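Local coordinates for copper-containing nitrite reductase (Hyphomicrobium denitrificans 1NES1, PDB 6TFO), which probably reduces nitrite to nitric oxide with electrons from a cytochrome c, as a copper enzyme of the multicopper oxidase family, at residues 306-310 against 326-330; 183-187 against 310-316; 27-32 against 66-70; 143-148 against 176-180; 356-361 against 396-401. The contacts are given in a common frame with arbitrary orientation. Residue numbers count along the deposited sequence, not the author numbering.

Contact 1 (306-310 against 326-330); sequences KPFGT and PEYFL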
# COMPACT_ATOMS: atom_id res chain seq x y z
N LYS C 306 -17.33 -3.49 12.30
CA LYS C 306 -17.95 -3.52 10.95
C LYS C 306 -19.01 -2.44 10.83
O LYS C 306 -19.68 -2.10 11.81
CB LYS C 306 -18.63 -4.87 10.64
CG LYS C 306 -17.74 -6.11 10.69
CD LYS C 306 -16.62 -6.10 9.68
CE LYS C 306 -15.79 -7.37 9.71
NZ LYS C 306 -15.08 -7.56 8.43
N PRO C 307 -19.23 -1.91 9.61
CA PRO C 307 -20.20 -0.83 9.40
C PRO C 307 -21.62 -1.22 9.80
O PRO C 307 -21.93 -2.42 9.85
CB PRO C 307 -20.16 -0.57 7.89
CG PRO C 307 -18.84 -1.16 7.43
CD PRO C 307 -18.58 -2.32 8.36
N PHE C 308 -22.45 -0.21 10.06
CA PHE C 308 -23.92 -0.37 10.18
C PHE C 308 -24.43 -1.21 9.01
O PHE C 308 -24.03 -0.93 7.87
CB PHE C 308 -24.61 1.00 10.19
CG PHE C 308 -26.11 0.90 10.26
CD1 PHE C 308 -26.74 0.76 11.48
CD2 PHE C 308 -26.88 0.93 9.11
CE1 PHE C 308 -28.12 0.65 11.55
CE2 PHE C 308 -28.26 0.83 9.18
CZ PHE C 308 -28.88 0.69 10.40
N GLY C 309 -25.30 -2.19 9.28
CA GLY C 309 -25.97 -3.01 8.25
C GLY C 309 -25.28 -4.35 8.04
O GLY C 309 -25.83 -5.18 7.34
N THR C 310 -24.11 -4.56 8.65
CA THR C 310 -23.36 -5.84 8.61
C THR C 310 -24.10 -6.87 9.46
O THR C 310 -24.40 -6.56 10.61
CB THR C 310 -21.93 -5.64 9.10
OG1 THR C 310 -21.34 -4.53 8.42
CG2 THR C 310 -21.10 -6.88 8.91
N PRO C 326 -19.13 6.31 16.02
CA PRO C 326 -19.99 5.15 16.18
C PRO C 326 -20.59 4.70 14.84
O PRO C 326 -20.57 5.45 13.87
CB PRO C 326 -21.09 5.68 17.09
CG PRO C 326 -21.21 7.12 16.67
CD PRO C 326 -19.78 7.56 16.44
N GLU C 327 -21.13 3.49 14.83
CA GLU C 327 -21.79 2.89 13.65
C GLU C 327 -23.30 2.87 13.88
O GLU C 327 -24.03 3.02 12.90
CB GLU C 327 -21.28 1.47 13.41
CG GLU C 327 -19.84 1.40 12.91
CD GLU C 327 -19.59 2.13 11.61
OE1 GLU C 327 -20.55 2.27 10.79
OE2 GLU C 327 -18.45 2.58 11.45
N TYR C 328 -23.71 2.69 15.13
CA TYR C 328 -25.14 2.60 15.52
C TYR C 328 -25.51 3.78 16.44
O TYR C 328 -24.79 4.04 17.42
CB TYR C 328 -25.43 1.25 16.17
CG TYR C 328 -25.27 0.07 15.25
CD1 TYR C 328 -24.02 -0.46 14.96
CD2 TYR C 328 -26.38 -0.53 14.67
CE1 TYR C 328 -23.87 -1.55 14.12
CE2 TYR C 328 -26.25 -1.62 13.82
CZ TYR C 328 -24.99 -2.12 13.54
OH TYR C 328 -24.86 -3.20 12.72
N PHE C 329 -26.58 4.49 16.06
CA PHE C 329 -27.32 5.47 16.89
C PHE C 329 -28.69 4.87 17.20
O PHE C 329 -29.45 4.65 16.21
CB PHE C 329 -27.46 6.79 16.13
CG PHE C 329 -26.24 7.67 16.18
CD1 PHE C 329 -26.01 8.50 17.26
CD2 PHE C 329 -25.32 7.66 15.15
CE1 PHE C 329 -24.89 9.32 17.30
CE2 PHE C 329 -24.20 8.47 15.19
CZ PHE C 329 -23.99 9.30 16.26
N LEU C 330 -28.99 4.60 18.47
CA LEU C 330 -30.18 3.77 18.84
C LEU C 330 -31.07 4.45 19.89
O LEU C 330 -30.55 5.06 20.87
CB LEU C 330 -29.68 2.43 19.37
CG LEU C 330 -28.71 1.68 18.46
CD1 LEU C 330 -28.05 0.56 19.24
CD2 LEU C 330 -29.41 1.17 17.22
O HOH W 1 -26.85 -3.86 11.30

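Contact 2 (183-187 against 310-316); sequences KTTYT and TSGEQEM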
# COMPACT_ATOMS: atom_id res chain seq x y z
N LYS C 183 -30.56 -9.21 11.62
CA LYS C 183 -29.66 -10.39 11.44
C LYS C 183 -28.30 -10.12 12.09
O LYS C 183 -27.29 -10.75 11.68
CB LYS C 183 -29.40 -10.68 9.96
CG LYS C 183 -30.63 -10.95 9.10
CD LYS C 183 -30.32 -10.83 7.62
CE LYS C 183 -31.56 -10.94 6.75
NZ LYS C 183 -31.22 -11.49 5.42
N THR C 184 -28.24 -9.22 13.07
CA THR C 184 -26.96 -8.80 13.68
C THR C 184 -27.12 -8.73 15.20
O THR C 184 -28.17 -8.28 15.69
CB THR C 184 -26.35 -7.57 12.99
OG1 THR C 184 -25.83 -6.63 13.93
CG2 THR C 184 -27.30 -6.87 12.05
N THR C 185 -26.11 -9.24 15.90
CA THR C 185 -26.09 -9.37 17.38
C THR C 185 -24.91 -8.56 17.91
O THR C 185 -24.13 -8.05 17.10
CB THR C 185 -26.10 -10.85 17.79
OG1 THR C 185 -24.85 -11.43 17.41
CG2 THR C 185 -27.24 -11.62 17.16
N TYR C 186 -24.83 -8.42 19.24
CA TYR C 186 -23.85 -7.60 19.98
C TYR C 186 -23.94 -8.04 21.43
O TYR C 186 -24.98 -8.53 21.84
CB TYR C 186 -24.11 -6.11 19.77
CG TYR C 186 -23.09 -5.18 20.37
CD1 TYR C 186 -21.90 -4.89 19.72
CD2 TYR C 186 -23.30 -4.56 21.60
CE1 TYR C 186 -20.94 -4.05 20.28
CE2 TYR C 186 -22.36 -3.71 22.17
CZ TYR C 186 -21.17 -3.44 21.51
OH TYR C 186 -20.25 -2.59 22.07
N THR C 187 -22.85 -7.92 22.18
CA THR C 187 -22.81 -8.27 23.62
C THR C 187 -23.11 -6.98 24.37
O THR C 187 -22.23 -6.08 24.42
CB THR C 187 -21.50 -8.95 24.02
OG1 THR C 187 -21.47 -10.21 23.35
CG2 THR C 187 -21.37 -9.16 25.51
N THR C 310 -24.11 -4.56 8.65
CA THR C 310 -23.36 -5.84 8.61
C THR C 310 -24.10 -6.87 9.46
O THR C 310 -24.40 -6.56 10.61
CB THR C 310 -21.93 -5.64 9.10
OG1 THR C 310 -21.34 -4.53 8.42
CG2 THR C 310 -21.10 -6.88 8.91
N SER C 311 -24.38 -8.05 8.90
CA SER C 311 -24.98 -9.23 9.59
C SER C 311 -23.95 -9.91 10.50
O SER C 311 -22.76 -9.67 10.31
CB SER C 311 -25.52 -10.23 8.62
OG SER C 311 -26.35 -9.59 7.68
N GLY C 312 -24.43 -10.74 11.42
CA GLY C 312 -23.60 -11.58 12.31
C GLY C 312 -23.31 -10.91 13.65
O GLY C 312 -23.97 -9.90 13.97
N GLU C 313 -22.38 -11.46 14.41
CA GLU C 313 -22.00 -10.94 15.74
C GLU C 313 -21.10 -9.72 15.52
O GLU C 313 -19.94 -9.90 15.17
CB GLU C 313 -21.30 -12.01 16.59
CG GLU C 313 -20.89 -11.47 17.97
CD GLU C 313 -20.89 -12.43 19.16
OE1 GLU C 313 -21.62 -13.46 19.12
OE2 GLU C 313 -20.17 -12.12 20.15
N GLN C 314 -21.62 -8.51 15.75
CA GLN C 314 -20.79 -7.28 15.78
C GLN C 314 -19.97 -7.25 17.08
O GLN C 314 -20.42 -7.79 18.10
CB GLN C 314 -21.68 -6.06 15.56
CG GLN C 314 -22.18 -5.93 14.12
CD GLN C 314 -21.31 -5.01 13.29
OE1 GLN C 314 -20.09 -5.04 13.40
NE2 GLN C 314 -21.92 -4.19 12.44
N GLU C 315 -18.79 -6.65 17.03
CA GLU C 315 -17.86 -6.52 18.18
C GLU C 315 -17.46 -5.06 18.34
O GLU C 315 -17.52 -4.30 17.36
CB GLU C 315 -16.60 -7.36 17.95
CG GLU C 315 -16.85 -8.86 18.02
CD GLU C 315 -15.56 -9.66 17.92
OE1 GLU C 315 -15.09 -9.87 16.78
OE2 GLU C 315 -15.00 -10.01 18.99
N MET C 316 -17.01 -4.71 19.53
CA MET C 316 -16.72 -3.31 19.91
C MET C 316 -15.37 -2.91 19.32
O MET C 316 -14.43 -3.73 19.35
CB MET C 316 -16.72 -3.18 21.44
CG MET C 316 -16.80 -1.78 21.94
SD MET C 316 -15.44 -1.50 23.04
CE MET C 316 -14.25 -1.03 21.81
O HOH W 2 -19.14 -10.51 21.80

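Contact 3 (27-32 against 66-70); sequences HAPVVF and ETVQI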
# COMPACT_ATOMS: atom_id res chain seq x y z
N HIS C 27 -43.37 3.64 6.47
CA HIS C 27 -42.85 4.48 5.36
C HIS C 27 -41.33 4.35 5.34
O HIS C 27 -40.73 4.94 4.43
CB HIS C 27 -43.31 5.94 5.49
CG HIS C 27 -42.39 6.96 4.90
ND1 HIS C 27 -41.05 7.07 5.29
CD2 HIS C 27 -42.59 7.94 3.99
CE1 HIS C 27 -40.48 8.04 4.63
NE2 HIS C 27 -41.40 8.60 3.83
N ALA C 28 -40.75 3.67 6.35
CA ALA C 28 -39.30 3.41 6.58
C ALA C 28 -38.63 2.87 5.32
O ALA C 28 -38.95 1.75 4.92
CB ALA C 28 -39.17 2.40 7.69
N PRO C 29 -37.70 3.60 4.65
CA PRO C 29 -37.26 3.20 3.32
C PRO C 29 -36.40 1.93 3.38
O PRO C 29 -35.60 1.81 4.28
CB PRO C 29 -36.47 4.41 2.80
CG PRO C 29 -35.96 5.09 4.07
CD PRO C 29 -37.03 4.83 5.12
N VAL C 30 -36.59 1.01 2.42
CA VAL C 30 -35.64 -0.11 2.14
C VAL C 30 -34.44 0.49 1.40
O VAL C 30 -34.66 1.08 0.30
CB VAL C 30 -36.31 -1.21 1.33
CG1 VAL C 30 -35.36 -2.36 1.05
CG2 VAL C 30 -37.58 -1.68 2.02
N VAL C 31 -33.24 0.40 1.98
CA VAL C 31 -32.03 1.04 1.38
C VAL C 31 -31.08 -0.03 0.78
O VAL C 31 -30.88 -1.10 1.38
CB VAL C 31 -31.30 2.00 2.35
CG1 VAL C 31 -32.23 2.52 3.43
CG2 VAL C 31 -30.04 1.41 2.94
N PHE C 32 -30.55 0.29 -0.39
CA PHE C 32 -29.51 -0.46 -1.13
C PHE C 32 -28.40 0.52 -1.50
O PHE C 32 -28.73 1.61 -2.05
CB PHE C 32 -30.12 -1.11 -2.37
CG PHE C 32 -31.26 -2.06 -2.09
CD1 PHE C 32 -31.02 -3.30 -1.52
CD2 PHE C 32 -32.56 -1.72 -2.42
CE1 PHE C 32 -32.07 -4.19 -1.29
CE2 PHE C 32 -33.60 -2.60 -2.16
CZ PHE C 32 -33.35 -3.83 -1.58
N GLU C 66 -43.42 -0.68 -0.73
CA GLU C 66 -42.27 -0.18 0.08
C GLU C 66 -41.67 1.03 -0.64
O GLU C 66 -41.81 1.16 -1.87
CB GLU C 66 -41.23 -1.27 0.31
CG GLU C 66 -41.64 -2.32 1.32
CD GLU C 66 -40.56 -3.37 1.61
OE1 GLU C 66 -39.79 -3.67 0.72
OE2 GLU C 66 -40.50 -3.87 2.74
N THR C 67 -41.09 1.94 0.15
CA THR C 67 -40.26 3.06 -0.35
C THR C 67 -38.84 2.54 -0.48
O THR C 67 -38.35 1.91 0.49
CB THR C 67 -40.33 4.30 0.56
OG1 THR C 67 -41.68 4.77 0.51
CG2 THR C 67 -39.43 5.43 0.11
N VAL C 68 -38.22 2.78 -1.63
CA VAL C 68 -36.88 2.25 -1.98
C VAL C 68 -35.92 3.43 -2.10
O VAL C 68 -36.25 4.39 -2.80
CB VAL C 68 -36.95 1.40 -3.25
CG1 VAL C 68 -35.59 0.83 -3.64
CG2 VAL C 68 -37.97 0.28 -3.10
N GLN C 69 -34.82 3.36 -1.36
CA GLN C 69 -33.69 4.31 -1.45
C GLN C 69 -32.50 3.53 -2.02
O GLN C 69 -32.15 2.48 -1.46
CB GLN C 69 -33.35 4.89 -0.08
CG GLN C 69 -32.26 5.95 -0.13
CD GLN C 69 -31.91 6.50 1.23
OE1 GLN C 69 -32.77 6.72 2.09
NE2 GLN C 69 -30.63 6.77 1.42
N ILE C 70 -31.95 4.01 -3.14
CA ILE C 70 -30.73 3.44 -3.77
C ILE C 70 -29.66 4.52 -3.69
O ILE C 70 -29.89 5.62 -4.24
CB ILE C 70 -31.01 3.01 -5.22
CG1 ILE C 70 -31.92 1.77 -5.27
CG2 ILE C 70 -29.71 2.78 -5.95
CD1 ILE C 70 -32.58 1.55 -6.62
O HOH W 3 -40.77 1.35 3.13

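Contact 4 (143-148 against 176-180); sequences STAADI and LKGQL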
# COMPACT_ATOMS: atom_id res chain seq x y z
N SER C 143 -35.31 -13.77 15.41
CA SER C 143 -34.14 -13.30 16.18
C SER C 143 -33.35 -14.50 16.71
O SER C 143 -33.90 -15.58 16.82
CB SER C 143 -34.53 -12.35 17.27
OG SER C 143 -35.09 -13.05 18.35
N THR C 144 -32.08 -14.27 17.02
CA THR C 144 -31.07 -15.26 17.44
C THR C 144 -30.73 -15.03 18.91
O THR C 144 -30.44 -16.02 19.60
CB THR C 144 -29.82 -15.04 16.58
OG1 THR C 144 -30.09 -15.80 15.41
CG2 THR C 144 -28.50 -15.44 17.21
N ALA C 145 -30.75 -13.76 19.36
CA ALA C 145 -30.36 -13.31 20.71
C ALA C 145 -31.57 -12.73 21.45
O ALA C 145 -32.63 -12.51 20.78
CB ALA C 145 -29.24 -12.31 20.58
N ALA C 146 -31.42 -12.49 22.75
CA ALA C 146 -32.45 -11.89 23.64
C ALA C 146 -32.88 -10.54 23.06
O ALA C 146 -32.00 -9.82 22.51
CB ALA C 146 -31.91 -11.74 25.04
N ASP C 147 -34.17 -10.22 23.14
CA ASP C 147 -34.70 -8.85 22.92
C ASP C 147 -34.27 -8.00 24.11
O ASP C 147 -34.77 -8.27 25.21
CB ASP C 147 -36.22 -8.86 22.72
CG ASP C 147 -36.87 -7.50 22.89
OD1 ASP C 147 -36.19 -6.49 22.64
OD2 ASP C 147 -38.04 -7.45 23.27
N ILE C 148 -33.37 -7.02 23.91
CA ILE C 148 -32.81 -6.15 24.99
C ILE C 148 -33.46 -4.75 24.95
O ILE C 148 -33.07 -3.87 25.75
CB ILE C 148 -31.27 -6.09 24.92
CG1 ILE C 148 -30.72 -5.75 23.53
CG2 ILE C 148 -30.69 -7.39 25.45
CD1 ILE C 148 -30.97 -4.34 23.08
N LEU C 176 -25.01 -9.85 28.32
CA LEU C 176 -25.77 -10.82 27.48
C LEU C 176 -25.79 -10.34 26.02
O LEU C 176 -25.69 -9.13 25.79
CB LEU C 176 -27.18 -11.00 28.03
CG LEU C 176 -28.24 -10.01 27.53
CD1 LEU C 176 -29.62 -10.43 27.99
CD2 LEU C 176 -27.95 -8.60 28.00
N LYS C 177 -25.87 -11.30 25.10
CA LYS C 177 -26.00 -11.06 23.65
C LYS C 177 -27.43 -10.58 23.41
O LYS C 177 -28.36 -11.19 23.98
CB LYS C 177 -25.73 -12.31 22.82
CG LYS C 177 -24.26 -12.54 22.50
CD LYS C 177 -23.98 -13.95 22.00
CE LYS C 177 -22.56 -14.41 22.28
NZ LYS C 177 -22.45 -15.88 22.16
N GLY C 178 -27.56 -9.55 22.58
CA GLY C 178 -28.84 -8.93 22.23
C GLY C 178 -28.98 -8.78 20.74
O GLY C 178 -27.95 -8.79 20.06
N GLN C 179 -30.21 -8.70 20.25
CA GLN C 179 -30.53 -8.50 18.82
C GLN C 179 -30.39 -7.00 18.51
O GLN C 179 -31.34 -6.23 18.78
CB GLN C 179 -31.92 -9.07 18.55
CG GLN C 179 -32.18 -9.38 17.09
CD GLN C 179 -31.42 -10.61 16.64
OE1 GLN C 179 -31.24 -11.58 17.39
NE2 GLN C 179 -30.94 -10.58 15.40
N LEU C 180 -29.22 -6.59 18.01
CA LEU C 180 -28.88 -5.19 17.66
C LEU C 180 -29.68 -4.78 16.41
O LEU C 180 -30.18 -3.65 16.36
CB LEU C 180 -27.37 -5.08 17.43
CG LEU C 180 -26.84 -3.79 16.80
CD1 LEU C 180 -27.28 -2.57 17.61
CD2 LEU C 180 -25.32 -3.81 16.70
O HOH W 4 -29.50 -12.81 14.34
O HOH W 5 -29.15 -13.44 24.77
O HOH W 6 -33.20 -6.20 21.29

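Contact 5 (356-361 against 396-401); sequences FGVGGP and VPPGGA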
# COMPACT_ATOMS: atom_id res chain seq x y z
N PHE C 356 -37.10 11.70 28.10
CA PHE C 356 -36.05 11.48 27.07
C PHE C 356 -34.69 11.80 27.67
O PHE C 356 -34.46 12.94 28.08
CB PHE C 356 -36.27 12.35 25.83
CG PHE C 356 -35.19 12.16 24.79
CD1 PHE C 356 -35.14 11.01 24.03
CD2 PHE C 356 -34.21 13.11 24.60
CE1 PHE C 356 -34.14 10.83 23.09
CE2 PHE C 356 -33.20 12.93 23.67
CZ PHE C 356 -33.16 11.79 22.91
N GLY C 357 -33.81 10.80 27.68
CA GLY C 357 -32.42 10.96 28.16
C GLY C 357 -31.41 10.41 27.17
O GLY C 357 -31.76 9.51 26.40
N VAL C 358 -30.20 10.94 27.20
CA VAL C 358 -29.08 10.47 26.35
C VAL C 358 -28.07 9.79 27.27
O VAL C 358 -27.37 10.51 28.03
CB VAL C 358 -28.46 11.64 25.58
CG1 VAL C 358 -27.36 11.16 24.65
CG2 VAL C 358 -29.51 12.40 24.80
N GLY C 359 -28.03 8.46 27.23
CA GLY C 359 -26.93 7.64 27.79
C GLY C 359 -25.63 8.00 27.11
O GLY C 359 -24.61 8.24 27.82
N GLY C 360 -25.67 8.11 25.78
CA GLY C 360 -24.51 8.50 24.95
C GLY C 360 -23.70 7.28 24.52
O GLY C 360 -24.26 6.40 23.87
N PRO C 361 -22.40 7.17 24.87
CA PRO C 361 -21.73 8.09 25.79
C PRO C 361 -21.26 9.47 25.29
O PRO C 361 -20.78 10.21 26.12
CB PRO C 361 -20.43 7.33 26.12
CG PRO C 361 -20.12 6.60 24.85
CD PRO C 361 -21.49 6.12 24.40
N VAL C 396 -30.22 17.74 23.92
CA VAL C 396 -30.04 16.96 25.18
C VAL C 396 -28.63 16.40 25.16
O VAL C 396 -28.28 15.60 24.28
CB VAL C 396 -31.09 15.85 25.30
CG1 VAL C 396 -31.00 15.13 26.65
CG2 VAL C 396 -32.49 16.36 25.05
N PRO C 397 -27.76 16.78 26.12
CA PRO C 397 -26.39 16.28 26.12
C PRO C 397 -26.33 14.85 26.62
O PRO C 397 -27.26 14.37 27.25
CB PRO C 397 -25.67 17.22 27.09
CG PRO C 397 -26.76 17.63 28.07
CD PRO C 397 -28.05 17.64 27.27
N PRO C 398 -25.22 14.13 26.37
CA PRO C 398 -24.97 12.87 27.05
C PRO C 398 -24.90 13.13 28.56
O PRO C 398 -24.34 14.14 28.93
CB PRO C 398 -23.61 12.43 26.50
CG PRO C 398 -22.96 13.73 26.05
CD PRO C 398 -24.11 14.54 25.48
N GLY C 399 -25.44 12.23 29.38
CA GLY C 399 -25.57 12.42 30.84
C GLY C 399 -26.58 13.52 31.17
O GLY C 399 -26.60 14.02 32.32
N GLY C 400 -27.39 13.88 30.17
CA GLY C 400 -28.53 14.80 30.31
C GLY C 400 -29.83 14.09 29.97
O GLY C 400 -29.83 13.03 29.27
N ALA C 401 -30.93 14.65 30.47
CA ALA C 401 -32.31 14.22 30.17
C ALA C 401 -33.19 15.46 30.20
O ALA C 401 -32.72 16.50 30.65
CB ALA C 401 -32.77 13.18 31.17

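Contact 1 (306-310 against 326-330)
Residues 306-310 have no regular secondary structure; Pro-307 to Thr-310 form a type II beta turn, closed by Thr-310 N donating to Pro-307 O at 3.3 Å. Thr-310 OG1 also donates to Pro-307 O, at 2.6 Å. Gly-309 takes the third place with phi 98° and psi -8°, where a CB would jam against the preceding carbonyl. Segment 326-330 runs from loop into strand at Tyr-328, and the backbones come closest at Phe-308 and Glu-327, 5.2 Å between CA atoms. Phe-308 N donates to Glu-327 OE1 (3.2 Å, 158°), while Glu-327 OE2 is in a salt bridge with Lys-320. The rings of Phe-308 and Tyr-328 meet obliquely, centroids 5.0 Å apart and planes at 57°, with Phe-308 CD1 over a face of the tyrosine, 3.4 Å from Tyr-328 CE2. A water 2.5 Å from Tyr-328 OH accepts a weak 3.0 Å bond from Gly-309 N, and Gln-314 NE2 is hydrogen-bonded to the same hydroxyl. Glu-327 and Tyr-328 both face Ile-302, a classic beta bulge where strand 328-331 joins strand 293-302 at the sheet's edge; Phe-308 and Tyr-328 reach across to Asp-181 and Leu-180 of strand 166-181.

Contact 2 (183-187 against 310-316)
A short parallel beta pairing adds strand 312-313 to the edge of a mixed sheet that belongs to the cupredoxin-like part of the chain holding the type 1 copper ligands His-222 and His-271. Lys-183, just ahead of its strand, opens the pairing: its O accepts from Gly-312 N at 2.9 Å and 174°. Its amine leads away to a salt bridge with Asp-51. Thr-184 pairs with Gly-312 in register, CA to CA 4.6 Å, and Thr-184 CA lies 3.2 Å from Gly-312 O in a CA-H...O contact; Gly-312 itself has phi 94°, a value that favours glycine. Thr-185 bonds through both its backbone polar atoms, Thr-185 N to Gly-312 O at 3.0 Å and Gln-314 N to Thr-185 O at 2.9 Å, so that it straddles Glu-313 in the alternating pattern of parallel strands. Tyr-186 extends its ring past the end of the pairing: Glu-315 C lies at the ring edge, 4.1 Å from Tyr-186 CE1, and Tyr-186 OH comes to 3.5 Å from Met-316 CG. Beyond this point the second segment reaches the next molecule, since Glu-315 accepts from Ser-95 N and Gly-96 N of the second subunit. Thr-187 finishes the walk through water, which lies 2.8 Å from Thr-187 OG1 and donates to Glu-313 OE2 at 2.5 Å.

Contact 3 (27-32 against 66-70)
Val-30 (77 Å²), Thr-67 (76 Å²) and Gln-69 (73 Å²) lose the most surface to this contact, and they trace the pairing between two parallel strands whose local axes approach to 4.7 Å at 20°. Val-30 is bonded on both sides of its residue: Val-30 N donates to Thr-67 O at 2.8 Å, and Val-30 O accepts from Gln-69 N at 2.8 Å and 171°. Its side chain points to the same face as Val-68, and Val-30 CG2 lies 3.2 Å from Glu-66 OE1, a packing contact with an oxygen whose salt bridge is to Arg-138. Pro-29 CA makes a CA-H...O contact with Thr-67 O at 3.3 Å, and a water receives a bond from Thr-67 N at 3.1 Å while donating to Ala-28 O at 2.6 Å. Gln-69 carries the register onward: Phe-32 N donates to Gln-69 O at 2.9 Å, and the Gln-69 side chain shares a face with Val-31, CB to CB 4.3 Å. On the other face Phe-32 CD2 meets Val-68 CG1 at 4.1 Å. Pro-266 and Tyr-318 of the third subunit pack on Thr-67 and Gln-69 respectively. The parallel pairing lies within one sheet, strand 30-39 beside strand 67-73, while Phe-32 and Val-68 pack on Val-62 of strand 60-63 in the facing sheet. This is the two-sheet packing of a cupredoxin beta sandwich, here the domain whose copper is held by His-80, Cys-117, His-122 and Met-127.

Contact 4 (143-148 against 176-180)
Gln-179 OE1 accepts two backbone bonds at once, from Thr-144 N at 2.8 Å (164°) and from Ala-145 N at 3.0 Å (167°). One amide oxygen thus fixes two consecutive peptides of a loop without regular structure. The backbone of the same residue adds a third bond, Gln-179 N to Ala-146 O at 3.1 Å. Ala-146 and Gly-178 form a single backbone bridge, CA to CA 4.9 Å, accompanied by a CA-H...O contact from Gly-178 CA to Ala-146 O at 3.3 Å. Waters extend this pattern: one accepts from Ala-146 N at 3.2 Å and donates to Lys-177 O at 2.5 Å, another accepts from Ile-148 N at 2.8 Å and donates to Gln-179 O at 3.1 Å. The loop belongs to the connection from the plastocyanin-like N-terminal copper domain to strand 166-181, and here it lies along that strand, which is hydrogen-bonded in its sheet to strand 184-191, Gly-178 with Tyr-186. Packing surrounds the bonds. Ala-145 CB sits 3.5 Å from Gly-178 C, and an ideal CB on Gly-178 would fall 2.6 Å from Ile-148 CG1, a clash. Further out, Leu-176 receives two apolar contacts, Ala-146 CB to Leu-176 CD1 at 4.0 Å and Ile-148 CG2 to Leu-176 CD2 at 3.9 Å.

Contact 5 (356-361 against 396-401)
Two antiparallel strand ends meet here in the C-terminal cupredoxin-like part of the chain, with a type II turn from Pro-397 to Gly-400 curling round Val-358. That valine is the main bump, losing 79 Å²: its CG2 fits against Val-396, 3.6 Å from Val-396 CG1, and Val-358 CB lies 3.4 Å from Pro-397 O. Val-396 is also met by the ring edge of Phe-356, Phe-356 CD2 to Val-396 CG2 3.7 Å. On the other side glycine permits close approach: Gly-357 CA is 3.8 Å from both Ala-401 CA and Ala-401 CB. A CB on Gly-360 would come within 3.1 Å of Pro-398 CB, the knob that instead reaches Pro-361 O at 3.6 Å. Gly-399 neighbours a bound copper and its ligands His-227 and His-262, and its O accepts from Thr-393 of the second subunit. Bonds close both ends of Val-358: Val-358 N to Gly-400 O at 3.0 Å and Gly-399 N to Val-358 O at 2.9 Å.

Contact 5 is wholly buried and rests on valine, proline and close glycine approach, whereas contact 1 lies at the surface and uses a carboxylate, a turn and two oblique rings. Contacts 2, 3 and 4 are partly buried. Contacts 2 and 4 reach neighbouring strands of one sheet, Tyr-186 O meeting Gly-178 N at 2.9 Å; contact 2 is a regular parallel pairing, contact 4 a loop held largely by one glutamine and water. Contact 1 shares Thr-310 with contact 2, and Gln-314 NE2 approaches Tyr-328 OH at 3.1 Å. Contacts 1 and 5 reach a common sheet without touching. Contact 3, in the N-terminal domain, touches none of the others; contacts 2, 3 and 5 meet other subunits.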